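Local coordinates for protein guanine deaminase (Escherichia coli, PDB 6OHB) that catalyses the zinc-dependent hydrolytic deamination of guanine to xanthine and ammonia, a step of purine degradation, at residues Pro86-Val91 with Ser123-Lys128; Glu100-His105 with Thr207-Pro212; His276-Glu281 with Thr300-Leu305. All coordinates share one frame; numbering follows the deposited sequence.

Contact 1 (Pro86-Val91 with Ser123-Lys128)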
loop_
_atom_site.group_PDB
_atom_site.type_symbol
_atom_site.label_atom_id
_atom_site.label_comp_id
_atom_site.label_asym_id
_atom_site.label_seq_id
_atom_site.Cartn_x
_atom_site.Cartn_y
_atom_site.Cartn_z
ATOM N N PRO A 86 6.818 3.972 20.881
ATOM C CA PRO A 86 5.649 3.625 21.706
ATOM C C PRO A 86 4.307 3.830 21.014
ATOM O O PRO A 86 3.382 4.385 21.617
ATOM C CB PRO A 86 5.794 4.565 22.906
ATOM C CG PRO A 86 6.374 5.801 22.308
ATOM C CD PRO A 86 7.303 5.332 21.193
ATOM N N GLN A 87 4.177 3.401 19.757
ATOM C CA GLN A 87 2.956 3.672 19.006
ATOM C C GLN A 87 2.521 2.519 18.111
ATOM O O GLN A 87 1.631 2.714 17.271
ATOM C CB GLN A 87 3.130 4.933 18.154
ATOM C CG GLN A 87 3.155 6.229 18.946
ATOM C CD GLN A 87 3.311 7.440 18.057
ATOM O OE1 GLN A 87 3.235 7.335 16.831
ATOM N NE2 GLN A 87 3.516 8.602 18.666
ATOM N N SER A 88 3.110 1.329 18.262
ATOM C CA SER A 88 2.808 0.231 17.348
ATOM C C SER A 88 1.335 -0.168 17.402
ATOM O O SER A 88 0.744 -0.519 16.375
ATOM C CB SER A 88 3.699 -0.970 17.667
ATOM O OG SER A 88 5.072 -0.647 17.523
ATOM N N GLU A 89 0.721 -0.105 18.582
ATOM C CA GLU A 89 -0.646 -0.575 18.771
ATOM C C GLU A 89 -1.705 0.464 18.419
ATOM O O GLU A 89 -2.897 0.142 18.451
ATOM C CB GLU A 89 -0.846 -1.041 20.220
ATOM C CG GLU A 89 -0.783 0.073 21.255
ATOM C CD GLU A 89 0.607 0.259 21.842
ATOM O OE1 GLU A 89 1.597 0.214 21.078
ATOM O OE2 GLU A 89 0.709 0.450 23.074
ATOM N N MET A 90 -1.303 1.682 18.064
ATOM C CA MET A 90 -2.250 2.776 17.882
ATOM C C MET A 90 -3.249 2.474 16.770
ATOM O O MET A 90 -2.865 2.219 15.624
ATOM C CB MET A 90 -1.497 4.070 17.578
ATOM C CG MET A 90 -2.168 5.315 18.133
ATOM S SD MET A 90 -1.624 6.831 17.325
ATOM C CE MET A 90 0.117 6.528 17.183
ATOM N N VAL A 91 -4.533 2.514 17.113
ATOM C CA VAL A 91 -5.624 2.395 16.153
ATOM C C VAL A 91 -6.369 3.722 16.149
ATOM O O VAL A 91 -6.893 4.152 17.184
ATOM C CB VAL A 91 -6.566 1.233 16.499
ATOM C CG1 VAL A 91 -7.722 1.166 15.499
ATOM C CG2 VAL A 91 -5.800 -0.078 16.538
ATOM N N SER A 123 9.208 -3.016 23.720
ATOM C CA SER A 123 10.540 -2.806 23.168
ATOM C C SER A 123 11.009 -4.040 22.413
ATOM O O SER A 123 11.544 -3.935 21.296
ATOM C CB SER A 123 11.515 -2.460 24.295
ATOM N N ALA A 124 10.796 -5.220 23.003
ATOM C CA ALA A 124 11.091 -6.463 22.295
ATOM C C ALA A 124 10.270 -6.574 21.014
ATOM O O ALA A 124 10.803 -6.909 19.946
ATOM C CB ALA A 124 10.844 -7.667 23.208
ATOM N N PHE A 125 8.964 -6.286 21.100
ATOM C CA PHE A 125 8.106 -6.354 19.914
ATOM C C PHE A 125 8.587 -5.405 18.819
ATOM O O PHE A 125 8.598 -5.760 17.633
ATOM C CB PHE A 125 6.656 -6.038 20.300
ATOM C CG PHE A 125 5.705 -6.001 19.133
ATOM C CD1 PHE A 125 5.037 -7.143 18.734
ATOM C CD2 PHE A 125 5.476 -4.824 18.439
ATOM C CE1 PHE A 125 4.161 -7.115 17.658
ATOM C CE2 PHE A 125 4.602 -4.793 17.362
ATOM C CZ PHE A 125 3.946 -5.941 16.973
ATOM N N PHE A 126 8.980 -4.189 19.204
ATOM C CA PHE A 126 9.425 -3.184 18.246
ATOM C C PHE A 126 10.702 -3.629 17.539
ATOM O O PHE A 126 10.822 -3.499 16.312
ATOM C CB PHE A 126 9.626 -1.860 18.986
ATOM C CG PHE A 126 10.052 -0.720 18.118
ATOM C CD1 PHE A 126 9.112 0.043 17.441
ATOM C CD2 PHE A 126 11.390 -0.382 18.009
ATOM C CE1 PHE A 126 9.504 1.112 16.649
ATOM C CE2 PHE A 126 11.793 0.681 17.221
ATOM C CZ PHE A 126 10.855 1.432 16.539
ATOM N N ILE A 127 11.667 -4.157 18.299
ATOM C CA ILE A 127 12.893 -4.661 17.679
ATOM C C ILE A 127 12.577 -5.812 16.730
ATOM O O ILE A 127 13.152 -5.911 15.635
ATOM C CB ILE A 127 13.917 -5.076 18.755
ATOM C CG1 ILE A 127 14.336 -3.873 19.601
ATOM C CG2 ILE A 127 15.149 -5.714 18.111
ATOM C CD1 ILE A 127 15.224 -2.892 18.880
ATOM N N LYS A 128 11.646 -6.694 17.124
ATOM C CA LYS A 128 11.284 -7.820 16.263
ATOM C C LYS A 128 10.684 -7.338 14.949
ATOM O O LYS A 128 10.997 -7.877 13.877
ATOM C CB LYS A 128 10.280 -8.730 16.977
ATOM C CG LYS A 128 10.748 -10.144 17.327
ATOM C CD LYS A 128 12.088 -10.167 18.040
ATOM C CE LYS A 128 12.494 -11.594 18.402
ATOM N NZ LYS A 128 11.587 -12.188 19.429
#

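Contact 2 (Glu100-His105 with Thr207-Pro212)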
loop_
_atom_site.group_PDB
_atom_site.type_symbol
_atom_site.label_atom_id
_atom_site.label_comp_id
_atom_site.label_asym_id
_atom_site.label_seq_id
_atom_site.Cartn_x
_atom_site.Cartn_y
_atom_site.Cartn_z
ATOM N N GLU A 100 -5.544 16.845 15.978
ATOM C CA GLU A 100 -6.553 16.024 16.632
ATOM C C GLU A 100 -6.117 14.567 16.727
ATOM O O GLU A 100 -6.454 13.887 17.702
ATOM C CB GLU A 100 -7.883 16.157 15.903
ATOM N N TRP A 101 -5.377 14.068 15.731
ATOM C CA TRP A 101 -4.801 12.729 15.835
ATOM C C TRP A 101 -3.871 12.641 17.035
ATOM O O TRP A 101 -3.857 11.634 17.754
ATOM C CB TRP A 101 -4.048 12.375 14.549
ATOM C CG TRP A 101 -3.286 11.077 14.594
ATOM C CD1 TRP A 101 -2.049 10.864 15.140
ATOM C CD2 TRP A 101 -3.706 9.818 14.051
ATOM N NE1 TRP A 101 -1.681 9.549 14.979
ATOM C CE2 TRP A 101 -2.680 8.886 14.312
ATOM C CE3 TRP A 101 -4.850 9.389 13.371
ATOM C CZ2 TRP A 101 -2.765 7.549 13.918
ATOM C CZ3 TRP A 101 -4.934 8.061 12.980
ATOM C CH2 TRP A 101 -3.898 7.158 13.255
ATOM N N LEU A 102 -3.093 13.697 17.265
ATOM C CA LEU A 102 -2.174 13.729 18.395
ATOM C C LEU A 102 -2.939 13.701 19.708
ATOM O O LEU A 102 -2.601 12.940 20.622
ATOM C CB LEU A 102 -1.289 14.974 18.306
ATOM C CG LEU A 102 -0.000 14.845 17.497
ATOM C CD1 LEU A 102 0.522 16.219 17.134
ATOM C CD2 LEU A 102 1.045 14.059 18.270
ATOM N N ASN A 103 -3.989 14.516 19.818
ATOM C CA ASN A 103 -4.678 14.600 21.102
ATOM C C ASN A 103 -5.626 13.431 21.369
ATOM O O ASN A 103 -5.873 13.112 22.538
ATOM C CB ASN A 103 -5.463 15.915 21.196
ATOM C CG ASN A 103 -4.562 17.139 21.127
ATOM O OD1 ASN A 103 -3.968 17.546 22.127
ATOM N ND2 ASN A 103 -4.462 17.735 19.944
ATOM N N LYS A 104 -6.119 12.750 20.334
ATOM C CA LYS A 104 -7.082 11.669 20.522
ATOM C C LYS A 104 -6.455 10.284 20.590
ATOM O O LYS A 104 -6.973 9.419 21.304
ATOM C CB LYS A 104 -8.134 11.691 19.410
ATOM C CG LYS A 104 -9.026 12.918 19.459
ATOM C CD LYS A 104 -10.340 12.684 18.742
ATOM C CE LYS A 104 -10.569 13.722 17.659
ATOM N NZ LYS A 104 -11.799 13.411 16.885
ATOM N N HIS A 105 -5.366 10.043 19.867
ATOM C CA HIS A 105 -4.796 8.708 19.756
ATOM C C HIS A 105 -3.352 8.649 20.230
ATOM O O HIS A 105 -2.995 7.748 20.999
ATOM C CB HIS A 105 -4.891 8.217 18.302
ATOM C CG HIS A 105 -6.287 8.208 17.759
ATOM N ND1 HIS A 105 -6.659 8.936 16.650
ATOM C CD2 HIS A 105 -7.399 7.556 18.173
ATOM C CE1 HIS A 105 -7.942 8.738 16.405
ATOM N NE2 HIS A 105 -8.414 7.903 17.313
ATOM N N THR A 207 15.693 14.943 21.431
ATOM C CA THR A 207 14.414 14.730 20.761
ATOM C C THR A 207 13.324 15.566 21.419
ATOM O O THR A 207 12.570 15.075 22.273
ATOM C CB THR A 207 14.047 13.243 20.774
ATOM O OG1 THR A 207 15.176 12.466 20.357
ATOM C CG2 THR A 207 12.907 12.967 19.839
ATOM N N PRO A 208 13.221 16.845 21.057
ATOM C CA PRO A 208 11.981 17.581 21.336
ATOM C C PRO A 208 10.930 17.167 20.316
ATOM O O PRO A 208 11.214 17.105 19.116
ATOM C CB PRO A 208 12.389 19.049 21.174
ATOM C CG PRO A 208 13.570 19.012 20.224
ATOM C CD PRO A 208 14.253 17.685 20.417
ATOM N N ARG A 209 9.715 16.876 20.792
ATOM C CA ARG A 209 8.671 16.393 19.893
ATOM C C ARG A 209 8.455 17.373 18.747
ATOM O O ARG A 209 8.682 17.043 17.576
ATOM C CB ARG A 209 7.366 16.151 20.657
ATOM C CG ARG A 209 6.311 15.450 19.807
ATOM C CD ARG A 209 5.030 15.175 20.568
ATOM N NE ARG A 209 5.207 14.204 21.643
ATOM C CZ ARG A 209 5.014 12.896 21.513
ATOM N NH1 ARG A 209 4.640 12.384 20.344
ATOM N NH2 ARG A 209 5.196 12.098 22.556
ATOM N N PHE A 210 8.027 18.589 19.070
ATOM C CA PHE A 210 8.068 19.714 18.145
ATOM C C PHE A 210 7.958 20.997 18.963
ATOM O O PHE A 210 7.812 20.966 20.189
ATOM C CB PHE A 210 6.974 19.624 17.069
ATOM C CG PHE A 210 5.589 19.338 17.605
ATOM C CD1 PHE A 210 4.827 18.313 17.072
ATOM C CD2 PHE A 210 5.049 20.095 18.626
ATOM C CE1 PHE A 210 3.558 18.050 17.551
ATOM C CE2 PHE A 210 3.780 19.837 19.106
ATOM C CZ PHE A 210 3.036 18.813 18.571
ATOM N N ALA A 211 8.039 22.130 18.269
ATOM C CA ALA A 211 8.029 23.419 18.958
ATOM C C ALA A 211 6.739 23.695 19.729
ATOM O O ALA A 211 6.833 24.249 20.839
ATOM C CB ALA A 211 8.317 24.540 17.950
ATOM N N PRO A 212 5.538 23.360 19.232
ATOM C CA PRO A 212 4.329 23.622 20.034
ATOM C C PRO A 212 4.371 23.072 21.449
ATOM O O PRO A 212 3.882 23.739 22.369
ATOM C CB PRO A 212 3.225 22.954 19.208
ATOM C CG PRO A 212 3.676 23.117 17.808
ATOM C CD PRO A 212 5.189 23.036 17.833
#

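Contact 3 (His276-Glu281 with Thr300-Leu305)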
loop_
_atom_site.group_PDB
_atom_site.type_symbol
_atom_site.label_atom_id
_atom_site.label_comp_id
_atom_site.label_asym_id
_atom_site.label_seq_id
_atom_site.Cartn_x
_atom_site.Cartn_y
_atom_site.Cartn_z
ATOM N N HIS A 276 9.095 15.088 8.087
ATOM C CA HIS A 276 7.961 15.507 7.262
ATOM C C HIS A 276 8.347 16.616 6.292
ATOM O O HIS A 276 8.558 16.338 5.107
ATOM C CB HIS A 276 6.765 15.905 8.131
ATOM C CG HIS A 276 6.295 14.803 9.029
ATOM N ND1 HIS A 276 5.767 13.625 8.545
ATOM C CD2 HIS A 276 6.288 14.694 10.379
ATOM C CE1 HIS A 276 5.449 12.839 9.558
ATOM N NE2 HIS A 276 5.754 13.463 10.683
ATOM N N CYS A 277 8.450 17.861 6.767
ATOM C CA CYS A 277 8.896 18.975 5.923
ATOM C C CYS A 277 8.043 19.095 4.664
ATOM O O CYS A 277 8.559 19.253 3.553
ATOM C CB CYS A 277 10.374 18.829 5.555
ATOM S SG CYS A 277 11.485 18.907 6.969
ATOM N N VAL A 278 6.724 19.010 4.841
ATOM C CA VAL A 278 5.809 18.992 3.704
ATOM C C VAL A 278 5.532 20.399 3.180
ATOM O O VAL A 278 5.372 20.591 1.968
ATOM C CB VAL A 278 4.504 18.279 4.109
ATOM C CG1 VAL A 278 3.521 18.235 2.951
ATOM C CG2 VAL A 278 4.808 16.879 4.630
ATOM N N HIS A 279 5.496 21.399 4.057
ATOM C CA HIS A 279 5.158 22.777 3.695
ATOM C C HIS A 279 6.303 23.687 4.120
ATOM O O HIS A 279 6.243 24.319 5.176
ATOM C CB HIS A 279 3.833 23.199 4.340
ATOM C CG HIS A 279 2.714 22.238 4.099
ATOM N ND1 HIS A 279 2.106 22.101 2.869
ATOM C CD2 HIS A 279 2.101 21.355 4.923
ATOM C CE1 HIS A 279 1.162 21.180 2.948
ATOM N NE2 HIS A 279 1.137 20.712 4.184
ATOM N N LEU A 280 7.351 23.742 3.302
ATOM C CA LEU A 280 8.494 24.611 3.557
ATOM C C LEU A 280 8.453 25.823 2.637
ATOM O O LEU A 280 8.189 25.698 1.437
ATOM C CB LEU A 280 9.815 23.867 3.344
ATOM C CG LEU A 280 10.185 22.719 4.284
ATOM C CD1 LEU A 280 11.448 22.026 3.785
ATOM C CD2 LEU A 280 10.361 23.217 5.711
ATOM N N GLU A 281 8.736 26.993 3.199
ATOM C CA GLU A 281 8.982 28.143 2.349
ATOM C C GLU A 281 10.351 27.991 1.699
ATOM O O GLU A 281 11.128 27.094 2.037
ATOM C CB GLU A 281 8.906 29.440 3.158
ATOM N N THR A 300 3.715 7.629 3.901
ATOM C CA THR A 300 2.512 6.922 4.336
ATOM C C THR A 300 1.684 7.758 5.308
ATOM O O THR A 300 0.477 7.948 5.111
ATOM C CB THR A 300 2.897 5.582 4.968
ATOM O OG1 THR A 300 3.597 4.786 4.009
ATOM C CG2 THR A 300 1.656 4.825 5.424
ATOM N N SER A 301 2.318 8.264 6.369
ATOM C CA SER A 301 1.597 9.115 7.306
ATOM C C SER A 301 1.197 10.442 6.668
ATOM O O SER A 301 0.134 10.984 6.990
ATOM C CB SER A 301 2.428 9.343 8.571
ATOM O OG SER A 301 3.294 10.451 8.424
ATOM N N ASN A 302 2.012 10.972 5.747
ATOM C CA ASN A 302 1.609 12.187 5.039
ATOM C C ASN A 302 0.288 11.978 4.305
ATOM O O ASN A 302 -0.550 12.886 4.241
ATOM C CB ASN A 302 2.688 12.629 4.048
ATOM C CG ASN A 302 3.955 13.133 4.726
ATOM O OD1 ASN A 302 4.012 13.306 5.946
ATOM N ND2 ASN A 302 4.981 13.372 3.925
ATOM N N LEU A 303 0.082 10.785 3.744
ATOM C CA LEU A 303 -1.152 10.536 3.009
ATOM C C LEU A 303 -2.321 10.223 3.942
ATOM O O LEU A 303 -3.430 10.731 3.735
ATOM C CB LEU A 303 -0.944 9.403 2.005
ATOM C CG LEU A 303 -0.151 9.755 0.748
ATOM C CD1 LEU A 303 0.011 8.533 -0.144
ATOM C CD2 LEU A 303 -0.825 10.886 -0.006
ATOM N N TYR A 304 -2.100 9.402 4.977
ATOM C CA TYR A 304 -3.194 9.049 5.884
ATOM C C TYR A 304 -3.769 10.277 6.585
ATOM O O TYR A 304 -4.981 10.353 6.819
ATOM C CB TYR A 304 -2.724 8.036 6.932
ATOM C CG TYR A 304 -2.771 6.587 6.496
ATOM C CD1 TYR A 304 -3.956 6.002 6.062
ATOM C CD2 TYR A 304 -1.631 5.796 6.542
ATOM C CE1 TYR A 304 -3.997 4.670 5.669
ATOM C CE2 TYR A 304 -1.661 4.466 6.156
ATOM C CZ TYR A 304 -2.839 3.908 5.720
ATOM O OH TYR A 304 -2.848 2.584 5.339
ATOM N N LEU A 305 -2.914 11.227 6.957
ATOM C CA LEU A 305 -3.320 12.420 7.694
ATOM C C LEU A 305 -3.678 13.597 6.793
ATOM O O LEU A 305 -3.943 14.688 7.307
ATOM C CB LEU A 305 -2.217 12.836 8.673
ATOM C CG LEU A 305 -2.063 12.100 10.014
ATOM C CD1 LEU A 305 -3.141 12.531 10.985
ATOM C CD2 LEU A 305 -2.052 10.583 9.885
HETATM O O HOH W 1 7.431 13.785 4.513
#

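Contact 1 (Pro86-Val91 with Ser123-Lys128)
With CG anti to the backbone N in both Phe125 (chi1 177°) and Phe126 (chi1 -179°), two successive rings of one helix are sent out toward Ser88, whose own OG stands beside its backbone N (chi1 -61°). A single small side chain thus meets two aromatic ones, a compact example of how a loop can settle on a helix without any polar bond between them. The methylene and the hydroxyl divide the work: Ser88 CB approaches the Phe125 ring obliquely, 3.9 Å from CE2. The hydroxyl meets the other ring at its edge, near the ring plane, with Ser88 OG 4.1 Å from Phe126 CD1. All of this is van der Waals contact, and its small extent, about 105 Å² buried in all, suits a point of touch more than a broad interface.

Ser88 lies inside a type I beta turn running from Gln87 to Met90, closed by Met90 N to Gln87 O at 3.2 Å. Pro86 and Gln87, just ahead in the chain, are among the probable substrate-binding residues, so the touch sits next to that part of the site in sequence.

The 86-91 loop follows strand 73-84 and leads to helix 98-111, where Met90 packs on Trp101 and His105. Helix 116-132 supplies both rings, with Phe126 also resting on Leu152 of helix 146-158, while Leu401 of the second subunit packs against Ser88 and Phe125.

Contact 2 (Glu100-His105 with Thr207-Pro212)
Leu102 and Phe210 approach from opposite directions, and here the packing is close. One methyl does the touching: Leu102 CD1 sits at the edge of the ring, in its plane, 3.6 Å from Phe210 CE1 and 3.9 Å from Phe210 CZ. Phe210 holds its CG between the backbone N and the carbonyl carbon (chi1 49°), a placement that, with the turn of the ring about CB-CG, presents the CE1-CZ edge to the leucine. Arg209 CG lies over one face of the Phe210 ring, 4.2 Å above the plane toward the rim.

The second methyl makes a looser contact. Leu102 CD2 comes obliquely to the guanidinium, no nearer than 4.5 Å to Arg209 NH1, and no hydrogen bond joins the segments. The charged end of Arg209 is instead paired with Glu110 in a salt bridge. On the outer side of the helix, Asn103 and Lys104 are exposed, Lys104 being salt-bridged to Glu96.

Arg209 and Phe210 probably bind substrate, and they follow strand 203-208. Here helix 98-111 meets that strand end with Leu102 and, through Glu110, with a charged partner for Arg209; active-site residues carried at the C-terminal ends of barrel strands are characteristic of the amidohydrolase TIM barrel.

Contact 3 (His276-Glu281 with Thr300-Leu305)
His276 and Asn302 are joined by the one direct hydrogen bond of this contact, a moderately bent one. His276 ND1 donates to Asn302 OD1 at 3.2 Å, with an N-H...O angle of 141°. The nitrogen lies in the carbonyl plane of the amide, while OD1 is tilted 27° from the imidazole plane; ring and amide are turned 49° against each other. Asn302 carries its CG beside the backbone N, anti to the carbonyl carbon, which swings the amide across to the histidine.

Water adds a second polar link. It donates to His276 O at 2.9 Å and accepts from Asn302 ND2 at 2.6 Å, so both ends of the amide are used and its rotation is probably fixed.

Van der Waals contacts complete the set. Val278 CG2 lies 3.6 Å from Asn302 ND2 where the two side chains run by one another in opposite directions, and Ser301 OG sits at the imidazole edge, 3.4 Å from His276 CE1.

The other ring nitrogen, His276 NE2, makes a weak hydrogen bond to Asp327, a ligand of the bound zinc, and the ring meets that of His237, another ligand. Replacing His276 by alanine would remove the ring, and is likely to leave Asn302 OD1 without this donor and Asp327 without its weak partner, opening a gap beside the zinc ligands.

The histidine follows strand 272-274, in the loop leading to helix 282-290, and its backbone bonds to Ala296 of strand 294-297. Asn302 rides on helix 299-304, directly after that strand, and Leu303 of the same helix packs on helix 336-349.

From the N terminus, the chain leaves strand 73-84 through the 86-91 loop, passes along helix 98-111 and enters helix 116-132, where contact 1 closes a loop of 31 residues. Contact 2 opens within that loop and closes far later, after strand 203-208, so the two cross. They also touch directly, Met90 SD lying 3.6 Å from Trp101 NE1. Contact 3 comes in series after both, closing a short excursion of 18 residues that holds helix 282-290 and strand 294-297, the strand paired with 272-274; Leu305 packs on Trp101 of contact 2. Together they join early, middle and late parts of the barrel around the zinc, with contacts 1 and 3 also reaching the second subunit.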